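Local coordinates for protein BexL (Amycolatopsis orientalis, PDB 4XRW) that probably acts as a di-domain aromatase/cyclase that cyclises, dehydrates and aromatises a polyketide intermediate in the type II BE-7585A pathway, at residues 45-50 and 67-72; 72-77 and 235-240; 95-100 and 125-130; 113-116 and 122-125; 280-285 and 304-309. All coordinates share one frame; numbering follows the deposited sequence.

How the contacts relate
Contacts 1, 3 and 4 all reach the first seven-stranded sheet, and contact 5 belongs to the second. Contact 2 joins the two sheets. Contacts 1, 2 and 5 are buried and apolar: tryptophan against isoleucine, tryptophan and threonine against valines, valine against valine and leucine. Contacts 3 and 4 are partly buried and lie farther from the chain centre. They share strand 123-133 and touch each other. Contact 3 sets an aromatic pair across an intervening strand, whereas contact 4 is true strand pairing with backbone bonds and a water bridge. Contacts 1 and 2 share strand 67-73, and contacts 1 and 3 are joined by the Arg68-Glu100 salt bridge.

Contact 1: 45-50 and 67-72; sequences ANWPRI and ERIRIW
The indole of Trp47 meets strand 67-72 with the far end of its six-membered ring. Ile71 CD1 lies at the ring edge, near its plane, 3.6 Å from Trp47 CZ3. Ile69 CD1 approaches the same end obliquely, 3.8 Å from Trp47 CH2. A second indole, that of Trp72, has Arg70 CG of its own strand over one face. The side chains of Trp47 and Ile69 point at each other, whereas that of Ile71 lies roughly perpendicular to Trp47. With chi1 at -80°, Trp47 CG stands anti to the carbonyl carbon, and the indole reaches from the short helix to the sheet. The two isoleucines point to this helix from alternate positions of the strand. The polar end of the indole turns to another partner: Trp47 NE1 is hydrogen-bonded to Val41 O. Phe51 makes an edge-to-face pair with the same ring. An alanine in place of Trp47 would probably open a gap beside the two isoleucine methyls and leave Val41 O without this donor. Ile50 packs on Leu159 and Val163 of the long helix 138-166. The nearest atoms of the Trp47 side chain and a MES molecule, probably from the crystallisation liquor, are about 3 Å apart. A short helix and a curved antiparallel sheet packed round a long helix belong to the helix-grip fold, whose interior cavity forms the ligand pocket in this family.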
# COMPACT_ATOMS: atom_id res chain seq x y z
N ALA A 45 -2.22 -8.63 3.97
CA ALA A 45 -2.94 -7.41 4.22
C ALA A 45 -1.95 -6.37 4.80
O ALA A 45 -2.18 -5.15 4.70
CB ALA A 45 -4.11 -7.67 5.17
N ASN A 46 -0.85 -6.85 5.38
CA ASN A 46 0.15 -5.96 5.99
C ASN A 46 1.21 -5.42 5.04
O ASN A 46 2.00 -4.56 5.41
CB ASN A 46 0.88 -6.66 7.12
CG ASN A 46 -0.04 -7.01 8.26
OD1 ASN A 46 -0.59 -6.12 8.91
ND2 ASN A 46 -0.23 -8.31 8.50
N TRP A 47 1.28 -5.95 3.83
CA TRP A 47 2.41 -5.60 2.99
C TRP A 47 2.48 -4.10 2.68
O TRP A 47 3.56 -3.57 2.68
CB TRP A 47 2.38 -6.37 1.68
CG TRP A 47 2.90 -7.80 1.81
CD1 TRP A 47 3.01 -8.55 2.93
CD2 TRP A 47 3.38 -8.61 0.73
NE1 TRP A 47 3.53 -9.81 2.62
CE2 TRP A 47 3.75 -9.86 1.27
CE3 TRP A 47 3.51 -8.40 -0.64
CZ2 TRP A 47 4.24 -10.90 0.48
CZ3 TRP A 47 4.00 -9.42 -1.42
CH2 TRP A 47 4.36 -10.65 -0.86
N PRO A 48 1.33 -3.45 2.42
CA PRO A 48 1.48 -2.02 2.07
C PRO A 48 2.12 -1.22 3.20
O PRO A 48 2.76 -0.19 2.97
CB PRO A 48 0.03 -1.58 1.78
CG PRO A 48 -0.60 -2.86 1.20
CD PRO A 48 -0.04 -3.94 2.16
N ARG A 49 1.97 -1.70 4.44
CA ARG A 49 2.54 -0.96 5.57
C ARG A 49 4.02 -1.17 5.74
O ARG A 49 4.70 -0.31 6.30
CB ARG A 49 1.85 -1.36 6.89
CG ARG A 49 0.36 -1.49 6.84
CD ARG A 49 -0.19 -1.97 8.19
NE ARG A 49 -1.65 -1.88 8.21
CZ ARG A 49 -2.37 -1.70 9.31
NH1 ARG A 49 -1.78 -1.58 10.50
NH2 ARG A 49 -3.70 -1.63 9.21
N ILE A 50 4.54 -2.31 5.29
CA ILE A 50 5.96 -2.66 5.50
C ILE A 50 6.82 -2.68 4.25
O ILE A 50 8.06 -2.62 4.34
CB ILE A 50 6.09 -4.04 6.17
CG1 ILE A 50 5.52 -5.15 5.29
CG2 ILE A 50 5.37 -4.03 7.47
CD1 ILE A 50 5.92 -6.58 5.74
N GLU A 67 -0.20 -21.31 -1.52
CA GLU A 67 -1.14 -20.28 -1.96
C GLU A 67 -0.57 -19.53 -3.16
O GLU A 67 0.62 -19.56 -3.39
CB GLU A 67 -1.42 -19.32 -0.83
CG GLU A 67 -0.23 -18.47 -0.45
CD GLU A 67 -0.52 -17.54 0.70
OE1 GLU A 67 -1.41 -17.86 1.52
OE2 GLU A 67 0.15 -16.49 0.77
N ARG A 68 -1.44 -18.88 -3.92
CA ARG A 68 -1.00 -17.96 -4.97
C ARG A 68 -1.61 -16.60 -4.70
O ARG A 68 -2.80 -16.49 -4.38
CB ARG A 68 -1.40 -18.45 -6.34
CG ARG A 68 -0.78 -19.78 -6.68
CD ARG A 68 -1.39 -20.33 -7.98
NE ARG A 68 -1.09 -19.46 -9.11
CZ ARG A 68 -1.95 -19.13 -10.07
NH1 ARG A 68 -3.19 -19.60 -10.08
NH2 ARG A 68 -1.56 -18.32 -11.05
N ILE A 69 -0.79 -15.56 -4.84
CA ILE A 69 -1.21 -14.20 -4.53
C ILE A 69 -0.91 -13.32 -5.73
O ILE A 69 -0.07 -13.64 -6.58
CB ILE A 69 -0.53 -13.62 -3.25
CG1 ILE A 69 1.02 -13.66 -3.38
CG2 ILE A 69 -1.02 -14.34 -2.04
CD1 ILE A 69 1.76 -12.96 -2.28
N ARG A 70 -1.69 -12.25 -5.82
CA ARG A 70 -1.55 -11.21 -6.83
C ARG A 70 -1.17 -9.93 -6.11
O ARG A 70 -1.86 -9.51 -5.18
CB ARG A 70 -2.84 -11.01 -7.65
CG ARG A 70 -2.60 -10.06 -8.80
CD ARG A 70 -3.79 -9.89 -9.73
NE ARG A 70 -4.25 -11.17 -10.26
CZ ARG A 70 -3.75 -11.76 -11.34
NH1 ARG A 70 -2.77 -11.20 -12.03
NH2 ARG A 70 -4.24 -12.94 -11.72
N ILE A 71 -0.05 -9.37 -6.54
CA ILE A 71 0.57 -8.22 -5.90
C ILE A 71 0.46 -7.04 -6.87
O ILE A 71 0.84 -7.16 -8.04
CB ILE A 71 2.03 -8.47 -5.59
CG1 ILE A 71 2.20 -9.64 -4.62
CG2 ILE A 71 2.67 -7.23 -5.00
CD1 ILE A 71 3.50 -10.40 -4.85
N TRP A 72 -0.08 -5.93 -6.39
CA TRP A 72 -0.02 -4.67 -7.12
C TRP A 72 1.00 -3.74 -6.42
O TRP A 72 0.94 -3.52 -5.20
CB TRP A 72 -1.41 -3.98 -7.17
CG TRP A 72 -2.46 -4.63 -7.97
CD1 TRP A 72 -2.88 -4.32 -9.26
CD2 TRP A 72 -3.28 -5.69 -7.54
NE1 TRP A 72 -3.89 -5.14 -9.63
CE2 TRP A 72 -4.15 -6.00 -8.60
CE3 TRP A 72 -3.38 -6.41 -6.37
CZ2 TRP A 72 -5.10 -7.00 -8.50
CZ3 TRP A 72 -4.32 -7.42 -6.28
CH2 TRP A 72 -5.16 -7.70 -7.35

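Contact 2: 72-77 and 235-240; sequences WATANG and ESVRVC
Thr74, whose CG2 lies 4.2 Å from Val237 CG2 across the contact, accepts a turn-closing hydrogen bond: Gly77 N lies 3.3 Å from Thr74 O. Its hydroxyl makes a weak bond to Pro53 O. The larger part of the contact is apolar. Val239 CG1 sits over one face of Trp72, 3.6 Å from the centroid of the five-membered ring and 9° off the ring normal. This is a CH-pi contact. The second methyl, Val239 CG2, reaches back to the root of the indole, 3.7 Å from Trp72 CB. With chi1 at -172°, Val239 puts CG1 anti to its backbone N and spreads both methyls along the tryptophan. The valine side chain stands nearly square to that of the tryptophan. The strands belong to different helix-grip domains, so this contact is part of the interface between the two halves of the protein. Val55 of strand 54-59 packs against Val237, Val239 and Thr74. Phe241 makes an edge-to-face pair with Trp72. A serine in place of Trp72, lacking the indole face, would probably leave Val239 CG1 without its CH-pi partner and open a gap between the domains.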
# COMPACT_ATOMS: atom_id res chain seq x y z
N TRP A 72 -0.08 -5.93 -6.39
CA TRP A 72 -0.02 -4.67 -7.12
C TRP A 72 1.00 -3.74 -6.42
O TRP A 72 0.94 -3.52 -5.20
CB TRP A 72 -1.41 -3.98 -7.17
CG TRP A 72 -2.46 -4.63 -7.97
CD1 TRP A 72 -2.88 -4.32 -9.26
CD2 TRP A 72 -3.28 -5.69 -7.54
NE1 TRP A 72 -3.89 -5.14 -9.63
CE2 TRP A 72 -4.15 -6.00 -8.60
CE3 TRP A 72 -3.38 -6.41 -6.37
CZ2 TRP A 72 -5.10 -7.00 -8.50
CZ3 TRP A 72 -4.32 -7.42 -6.28
CH2 TRP A 72 -5.16 -7.70 -7.35
N ALA A 73 1.90 -3.17 -7.20
CA ALA A 73 2.96 -2.30 -6.68
C ALA A 73 3.33 -1.17 -7.62
O ALA A 73 3.01 -1.20 -8.83
CB ALA A 73 4.19 -3.12 -6.36
N THR A 74 4.02 -0.19 -7.07
CA THR A 74 4.31 1.05 -7.81
C THR A 74 5.43 0.88 -8.84
O THR A 74 5.46 1.59 -9.85
CB THR A 74 4.65 2.19 -6.81
OG1 THR A 74 5.73 1.78 -5.97
CG2 THR A 74 3.46 2.43 -5.91
N ALA A 75 6.33 -0.08 -8.61
CA ALA A 75 7.37 -0.43 -9.59
C ALA A 75 8.12 0.79 -10.17
O ALA A 75 8.23 0.97 -11.39
CB ALA A 75 6.75 -1.26 -10.72
N ASN A 76 8.60 1.65 -9.29
CA ASN A 76 9.44 2.76 -9.70
C ASN A 76 8.83 3.66 -10.79
O ASN A 76 9.54 4.08 -11.71
CB ASN A 76 10.79 2.21 -10.19
CG ASN A 76 11.52 1.42 -9.11
OD1 ASN A 76 11.40 1.71 -7.91
ND2 ASN A 76 12.29 0.43 -9.52
N GLY A 77 7.53 3.96 -10.69
CA GLY A 77 6.88 4.91 -11.58
C GLY A 77 6.00 4.29 -12.63
O GLY A 77 5.29 5.01 -13.37
N GLU A 235 -0.21 12.61 -5.63
CA GLU A 235 -0.37 11.40 -6.41
C GLU A 235 -0.68 10.24 -5.49
O GLU A 235 -0.07 10.11 -4.42
CB GLU A 235 0.89 11.12 -7.21
CG GLU A 235 0.84 9.85 -8.08
CD GLU A 235 2.19 9.55 -8.74
OE1 GLU A 235 2.53 10.26 -9.73
OE2 GLU A 235 2.90 8.63 -8.25
N SER A 236 -1.61 9.40 -5.91
CA SER A 236 -1.81 8.08 -5.34
C SER A 236 -1.96 7.04 -6.45
O SER A 236 -2.30 7.38 -7.59
CB SER A 236 -3.04 8.07 -4.46
OG SER A 236 -4.17 8.39 -5.26
N VAL A 237 -1.71 5.79 -6.10
CA VAL A 237 -1.94 4.68 -7.02
C VAL A 237 -3.13 3.89 -6.46
O VAL A 237 -3.16 3.61 -5.26
CB VAL A 237 -0.69 3.80 -7.17
CG1 VAL A 237 -1.02 2.54 -7.94
CG2 VAL A 237 0.42 4.60 -7.85
N ARG A 238 -4.12 3.63 -7.30
CA ARG A 238 -5.34 2.95 -6.88
C ARG A 238 -5.54 1.66 -7.67
O ARG A 238 -5.24 1.57 -8.86
CB ARG A 238 -6.57 3.87 -7.07
CG ARG A 238 -6.32 5.28 -6.63
CD ARG A 238 -7.62 6.04 -6.27
NE ARG A 238 -8.53 6.05 -7.42
CZ ARG A 238 -9.76 6.57 -7.41
NH1 ARG A 238 -10.24 7.09 -6.31
NH2 ARG A 238 -10.49 6.54 -8.50
N VAL A 239 -6.07 0.68 -6.97
CA VAL A 239 -6.48 -0.57 -7.55
C VAL A 239 -8.01 -0.71 -7.37
O VAL A 239 -8.53 -0.73 -6.24
CB VAL A 239 -5.78 -1.76 -6.88
CG1 VAL A 239 -6.10 -3.00 -7.63
CG2 VAL A 239 -4.23 -1.54 -6.81
N CYS A 240 -8.69 -0.86 -8.50
CA CYS A 240 -10.16 -0.80 -8.57
C CYS A 240 -10.77 -2.17 -8.89
O CYS A 240 -10.39 -2.83 -9.86
CB CYS A 240 -10.54 0.25 -9.62
SG CYS A 240 -9.70 1.84 -9.32

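Contact 3: 95-100 and 125-130; sequences ISFHQE and VRLLHA
Phe97 has the largest buried surface of this contact, and its CZ atom does the touching. Phe97 CZ lies 4.0 Å from Leu127 CD1 and 4.1 Å from His129 NE2. Both partners lie at the edge of the phenyl ring, near its plane. Phe97 and His129 form an offset edge-to-face pair. The edge of the phenyl ring points toward the imidazole face, with the planes at 79° and the centroids 5.9 Å apart. Leu127 brings CD1 to the ring edge, its side chain running roughly perpendicular to that of Phe97. At chi1 55°, Phe97 CG falls between the backbone N and the carbonyl carbon. That turn brings the ring across toward strand 125-130, although the CB of Phe97 does not face it. The ends of Leu127 and His129 likewise come nearer than their CB atoms suggest. The contact is thus made by side-chain ends. The strand axes stay 9.1 Å apart at their closest, and their directions differ by 37°. Trp113 also meets the Phe97 ring. The nearest atoms of Phe97 and a MES molecule are about 4 Å apart, consistent with a place beside the pocket. In the sheet, strand 106-117 runs between strands 94-99 and 123-133, and Phe97 is backbone-bonded to its Gly111. Leu127 and His129 also pack on helix 138-166, at Glu155 and at Val148 and Ser152.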
# COMPACT_ATOMS: atom_id res chain seq x y z
N ILE A 95 9.09 -18.58 4.81
CA ILE A 95 8.15 -18.35 3.72
C ILE A 95 8.93 -18.49 2.42
O ILE A 95 9.82 -17.69 2.15
CB ILE A 95 7.51 -16.96 3.77
CG1 ILE A 95 6.76 -16.76 5.09
CG2 ILE A 95 6.54 -16.81 2.58
CD1 ILE A 95 6.37 -15.37 5.33
N SER A 96 8.61 -19.50 1.62
CA SER A 96 9.17 -19.66 0.28
C SER A 96 8.28 -18.98 -0.73
O SER A 96 7.06 -19.09 -0.63
CB SER A 96 9.29 -21.14 -0.07
OG SER A 96 9.87 -21.84 1.01
N PHE A 97 8.86 -18.27 -1.68
CA PHE A 97 8.03 -17.65 -2.71
C PHE A 97 8.66 -17.87 -4.07
O PHE A 97 9.87 -18.09 -4.17
CB PHE A 97 7.82 -16.15 -2.43
CG PHE A 97 9.10 -15.37 -2.25
CD1 PHE A 97 9.68 -14.71 -3.33
CD2 PHE A 97 9.71 -15.26 -1.01
CE1 PHE A 97 10.85 -13.97 -3.18
CE2 PHE A 97 10.85 -14.51 -0.85
CZ PHE A 97 11.42 -13.87 -1.92
N HIS A 98 7.83 -17.84 -5.10
CA HIS A 98 8.26 -18.09 -6.46
C HIS A 98 7.46 -17.18 -7.39
O HIS A 98 6.24 -17.24 -7.43
CB HIS A 98 8.06 -19.56 -6.83
CG HIS A 98 8.40 -20.51 -5.72
ND1 HIS A 98 9.68 -20.97 -5.51
CD2 HIS A 98 7.64 -21.05 -4.74
CE1 HIS A 98 9.69 -21.77 -4.46
NE2 HIS A 98 8.46 -21.84 -3.98
N GLN A 99 8.17 -16.31 -8.11
CA GLN A 99 7.58 -15.40 -9.08
C GLN A 99 7.05 -16.20 -10.27
O GLN A 99 7.79 -17.01 -10.83
CB GLN A 99 8.65 -14.39 -9.50
CG GLN A 99 8.22 -13.20 -10.33
CD GLN A 99 9.39 -12.26 -10.56
OE1 GLN A 99 9.98 -12.23 -11.64
NE2 GLN A 99 9.77 -11.52 -9.51
N GLU A 100 5.79 -16.02 -10.64
CA GLU A 100 5.18 -16.93 -11.64
C GLU A 100 5.44 -16.59 -13.08
O GLU A 100 5.47 -17.50 -13.92
CB GLU A 100 3.66 -17.03 -11.46
CG GLU A 100 3.23 -17.63 -10.13
CD GLU A 100 1.78 -18.07 -10.09
OE1 GLU A 100 0.93 -17.42 -10.73
OE2 GLU A 100 1.49 -19.11 -9.42
N VAL A 125 16.24 -11.07 10.26
CA VAL A 125 15.47 -11.38 9.06
C VAL A 125 16.43 -11.67 7.95
O VAL A 125 17.24 -10.83 7.58
CB VAL A 125 14.53 -10.24 8.68
CG1 VAL A 125 13.75 -10.59 7.39
CG2 VAL A 125 13.59 -9.95 9.84
N ARG A 126 16.34 -12.88 7.43
CA ARG A 126 17.14 -13.33 6.31
C ARG A 126 16.29 -13.42 5.05
O ARG A 126 15.19 -13.99 5.08
CB ARG A 126 17.72 -14.70 6.61
CG ARG A 126 18.53 -14.72 7.91
CD ARG A 126 18.87 -16.13 8.26
NE ARG A 126 19.53 -16.85 7.18
CZ ARG A 126 19.57 -18.17 7.08
NH1 ARG A 126 18.99 -18.90 8.02
NH2 ARG A 126 20.17 -18.75 6.04
N LEU A 127 16.82 -12.89 3.95
CA LEU A 127 16.12 -12.89 2.68
C LEU A 127 17.02 -13.56 1.67
O LEU A 127 18.08 -13.03 1.32
CB LEU A 127 15.76 -11.46 2.27
CG LEU A 127 15.18 -11.25 0.87
CD1 LEU A 127 13.92 -12.05 0.67
CD2 LEU A 127 14.93 -9.75 0.63
N LEU A 128 16.60 -14.73 1.21
CA LEU A 128 17.36 -15.51 0.25
C LEU A 128 16.73 -15.44 -1.13
O LEU A 128 15.50 -15.41 -1.23
CB LEU A 128 17.40 -16.97 0.66
CG LEU A 128 18.23 -17.31 1.91
CD1 LEU A 128 17.64 -16.69 3.18
CD2 LEU A 128 18.28 -18.84 2.02
N HIS A 129 17.56 -15.47 -2.17
CA HIS A 129 17.05 -15.59 -3.54
C HIS A 129 17.78 -16.68 -4.27
O HIS A 129 18.96 -16.97 -4.00
CB HIS A 129 17.19 -14.27 -4.30
CG HIS A 129 16.24 -13.21 -3.85
ND1 HIS A 129 16.53 -12.33 -2.83
CD2 HIS A 129 15.00 -12.90 -4.27
CE1 HIS A 129 15.50 -11.52 -2.64
NE2 HIS A 129 14.56 -11.85 -3.51
N ALA A 130 17.08 -17.29 -5.22
CA ALA A 130 17.68 -18.24 -6.12
C ALA A 130 17.19 -17.86 -7.50
O ALA A 130 15.98 -17.74 -7.69
CB ALA A 130 17.27 -19.65 -5.75

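Contact 4: 113-116 and 122-125; sequences WIVE and TAKV
Glu116 and Lys124 run alongside each other, both leaving the same face of the sheet. Their chains are extended, and Lys124 starts with CG anti to its backbone N (chi1 -174°). The charged ends stop short of a salt bridge, with Glu116 OE1 4.5 Å from Lys124 NZ. A water closes the gap. It donates to Glu116 OE1 at 2.7 Å and accepts from Lys124 NZ at 2.7 Å. The other carboxylate oxygen, Glu116 OE2, forms a salt bridge with Arg126, so both oxygens of this group have partners. In the backbone, two bonds pair the same residues. Glu116 N donates to Lys124 O at 2.9 Å, and Lys124 N donates to Glu116 O at 2.9 Å. This is the hydrogen-bonded pair of an antiparallel beta hairpin made by strands 106-117 and 123-133. Val115 and Val125 form the neighbouring non-hydrogen-bonded pair, with their side chains on the face opposite Glu116 and Lys124. Trp113 presents its ring edge there: Val125 CG1 lies in the ring plane, 3.6 Å from Trp113 CE3. Val115 CG1 also meets Ala123 CB at 4.2 Å. Helices 34-42 and 138-166 cover this apolar face. Trp113 NE1 is hydrogen-bonded to the bound MES, probably taken up from the crystallisation liquor.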
# COMPACT_ATOMS: atom_id res chain seq x y z
N TRP A 113 12.05 -16.11 2.91
CA TRP A 113 12.15 -15.34 4.14
C TRP A 113 12.39 -16.32 5.27
O TRP A 113 11.71 -17.34 5.35
CB TRP A 113 10.87 -14.55 4.45
CG TRP A 113 10.57 -13.46 3.46
CD1 TRP A 113 9.76 -13.55 2.36
CD2 TRP A 113 11.06 -12.12 3.50
NE1 TRP A 113 9.72 -12.34 1.71
CE2 TRP A 113 10.52 -11.45 2.37
CE3 TRP A 113 11.91 -11.41 4.36
CZ2 TRP A 113 10.80 -10.12 2.10
CZ3 TRP A 113 12.17 -10.09 4.08
CH2 TRP A 113 11.62 -9.46 2.96
N ILE A 114 13.32 -15.99 6.15
CA ILE A 114 13.56 -16.80 7.34
C ILE A 114 13.71 -15.81 8.47
O ILE A 114 14.56 -14.92 8.42
CB ILE A 114 14.83 -17.68 7.22
CG1 ILE A 114 14.81 -18.57 5.98
CG2 ILE A 114 14.96 -18.57 8.46
CD1 ILE A 114 16.19 -19.10 5.57
N VAL A 115 12.86 -15.93 9.49
CA VAL A 115 12.90 -15.01 10.60
C VAL A 115 13.36 -15.75 11.86
O VAL A 115 12.76 -16.75 12.25
CB VAL A 115 11.55 -14.36 10.83
CG1 VAL A 115 11.68 -13.27 11.87
CG2 VAL A 115 11.01 -13.79 9.51
N GLU A 116 14.45 -15.27 12.46
CA GLU A 116 15.10 -15.95 13.58
C GLU A 116 15.06 -15.07 14.84
O GLU A 116 15.38 -13.87 14.78
CB GLU A 116 16.55 -16.32 13.22
CG GLU A 116 16.64 -17.37 12.10
CD GLU A 116 18.06 -17.63 11.57
OE1 GLU A 116 18.97 -16.86 11.93
OE2 GLU A 116 18.24 -18.59 10.79
N THR A 122 13.64 -8.62 19.51
CA THR A 122 14.52 -8.32 18.40
C THR A 122 14.74 -9.59 17.56
O THR A 122 14.81 -10.71 18.09
CB THR A 122 15.85 -7.71 18.96
OG1 THR A 122 16.13 -6.46 18.33
CG2 THR A 122 16.99 -8.62 18.77
N ALA A 123 14.81 -9.42 16.24
CA ALA A 123 14.88 -10.56 15.33
C ALA A 123 15.81 -10.32 14.15
O ALA A 123 16.01 -9.20 13.71
CB ALA A 123 13.49 -10.89 14.81
N LYS A 124 16.37 -11.42 13.66
CA LYS A 124 17.18 -11.42 12.46
C LYS A 124 16.32 -11.90 11.29
O LYS A 124 15.73 -12.98 11.34
CB LYS A 124 18.39 -12.34 12.62
CG LYS A 124 19.35 -12.29 11.44
CD LYS A 124 20.44 -13.34 11.59
CE LYS A 124 21.38 -13.35 10.41
NZ LYS A 124 22.44 -14.40 10.54
N VAL A 125 16.24 -11.07 10.26
CA VAL A 125 15.47 -11.38 9.06
C VAL A 125 16.43 -11.67 7.95
O VAL A 125 17.24 -10.83 7.58
CB VAL A 125 14.53 -10.24 8.68
CG1 VAL A 125 13.75 -10.59 7.39
CG2 VAL A 125 13.59 -9.95 9.84
O HOH W 1 21.44 -16.89 10.94

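Contact 5: 280-285 and 304-309; sequences HTVVLN and EFVRTA
Apolar packing carries this contact, and Val306 is the residue that the helix brings to it. Each of its two methyls has its own partner on strand 280-284. Val306 CG1 meets Val282 CG2 at 4.2 Å. Val306 CG2 meets Leu284 CD2, also at 4.2 Å. The side chains of Val282 and Val306 both start out toward the other segment and meet at a slant. Leu284 behaves differently. Its CB does not face the helix, but its end comes nearer. CG stands anti to the carbonyl carbon (chi1 -66°), which brings the branch near the helix. A chi2 of 173° extends CD1 and leaves CD2 as the methyl that meets Val306. The two side chains run past each other in opposite senses. The contact is modest in size, burying 96 Å² in all, but the three residues are buried in the whole chain.

The polar bonds run within the helix or away from the contact. Thr308 N donates to Glu304 O at 2.9 Å, and Ala309 N donates to Phe305 O at 3.2 Å. Both are i to i+4 helical bonds and span Val306. On the strand, His280 is held by His260 at ND1 and by Ser314 of the long helix at NE2.

Leu310 also packs on Val282, and Leu256 on Val306. Strand 274-284 runs between strands 172-181 and 257-268 in the second sheet. The contact lays the long C-terminal helix 299-326 on this sheet, as expected for the second helix-grip domain.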
# COMPACT_ATOMS: atom_id res chain seq x y z
N HIS A 280 -8.80 4.85 6.27
CA HIS A 280 -7.47 5.36 6.16
C HIS A 280 -6.55 4.72 7.17
O HIS A 280 -6.92 4.56 8.27
CB HIS A 280 -7.41 6.85 6.39
CG HIS A 280 -8.25 7.66 5.46
ND1 HIS A 280 -7.74 8.30 4.37
CD2 HIS A 280 -9.55 7.99 5.52
CE1 HIS A 280 -8.71 8.95 3.76
NE2 HIS A 280 -9.81 8.77 4.45
N THR A 281 -5.36 4.39 6.73
CA THR A 281 -4.27 3.99 7.63
C THR A 281 -3.10 4.97 7.46
O THR A 281 -2.61 5.26 6.32
CB THR A 281 -3.80 2.54 7.38
OG1 THR A 281 -4.82 1.61 7.79
CG2 THR A 281 -2.52 2.25 8.17
N VAL A 282 -2.63 5.51 8.59
CA VAL A 282 -1.56 6.47 8.58
C VAL A 282 -0.43 6.05 9.52
O VAL A 282 -0.71 5.55 10.59
CB VAL A 282 -2.04 7.88 9.00
CG1 VAL A 282 -0.89 8.87 9.00
CG2 VAL A 282 -3.13 8.38 8.06
N VAL A 283 0.80 6.27 9.08
CA VAL A 283 1.97 6.27 9.97
C VAL A 283 2.54 7.67 10.01
O VAL A 283 2.85 8.27 8.97
CB VAL A 283 3.06 5.27 9.51
CG1 VAL A 283 4.25 5.30 10.47
CG2 VAL A 283 2.50 3.88 9.39
N LEU A 284 2.71 8.21 11.21
CA LEU A 284 3.26 9.56 11.35
C LEU A 284 4.77 9.64 11.22
O LEU A 284 5.49 8.69 11.48
CB LEU A 284 2.84 10.16 12.69
CG LEU A 284 1.37 10.42 12.88
CD1 LEU A 284 1.10 10.84 14.33
CD2 LEU A 284 0.94 11.50 11.93
N ASN A 285 5.23 10.81 10.77
CA ASN A 285 6.63 11.13 10.66
C ASN A 285 6.89 12.08 11.82
O ASN A 285 6.49 13.25 11.77
CB ASN A 285 6.95 11.79 9.32
CG ASN A 285 8.42 11.93 9.05
OD1 ASN A 285 9.24 11.77 9.95
ND2 ASN A 285 8.77 12.24 7.80
N GLU A 304 -4.44 14.00 15.43
CA GLU A 304 -5.76 14.60 15.24
C GLU A 304 -5.77 15.56 14.06
O GLU A 304 -6.75 15.66 13.34
CB GLU A 304 -6.22 15.30 16.52
CG GLU A 304 -6.66 14.33 17.62
CD GLU A 304 -7.73 13.34 17.16
OE1 GLU A 304 -8.92 13.72 17.13
OE2 GLU A 304 -7.38 12.18 16.82
N PHE A 305 -4.66 16.25 13.83
CA PHE A 305 -4.59 17.19 12.72
C PHE A 305 -4.76 16.42 11.42
O PHE A 305 -5.56 16.78 10.55
CB PHE A 305 -3.25 17.93 12.75
CG PHE A 305 -3.03 18.87 11.60
CD1 PHE A 305 -3.51 20.16 11.63
CD2 PHE A 305 -2.28 18.47 10.51
CE1 PHE A 305 -3.28 21.04 10.59
CE2 PHE A 305 -2.04 19.34 9.46
CZ PHE A 305 -2.55 20.63 9.50
N VAL A 306 -4.01 15.33 11.31
CA VAL A 306 -4.04 14.52 10.11
C VAL A 306 -5.41 13.86 9.99
O VAL A 306 -6.00 13.89 8.92
CB VAL A 306 -2.88 13.47 10.11
CG1 VAL A 306 -3.08 12.46 9.02
CG2 VAL A 306 -1.54 14.16 9.91
N ARG A 307 -5.90 13.28 11.08
CA ARG A 307 -7.16 12.56 11.10
C ARG A 307 -8.32 13.45 10.70
O ARG A 307 -9.21 13.01 9.97
CB ARG A 307 -7.45 11.96 12.47
CG ARG A 307 -8.76 11.16 12.47
CD ARG A 307 -9.20 10.71 13.86
NE ARG A 307 -10.47 9.99 13.75
CZ ARG A 307 -10.74 8.79 14.29
NH1 ARG A 307 -9.82 8.15 15.01
NH2 ARG A 307 -11.93 8.24 14.11
N THR A 308 -8.34 14.69 11.18
CA THR A 308 -9.46 15.55 10.80
C THR A 308 -9.38 15.97 9.33
O THR A 308 -10.40 15.98 8.66
CB THR A 308 -9.56 16.82 11.69
OG1 THR A 308 -8.36 17.60 11.60
CG2 THR A 308 -9.84 16.41 13.12
N ALA A 309 -8.20 16.30 8.83
CA ALA A 309 -8.07 16.69 7.44
C ALA A 309 -8.56 15.56 6.51
O ALA A 309 -9.38 15.78 5.62
CB ALA A 309 -6.64 17.08 7.11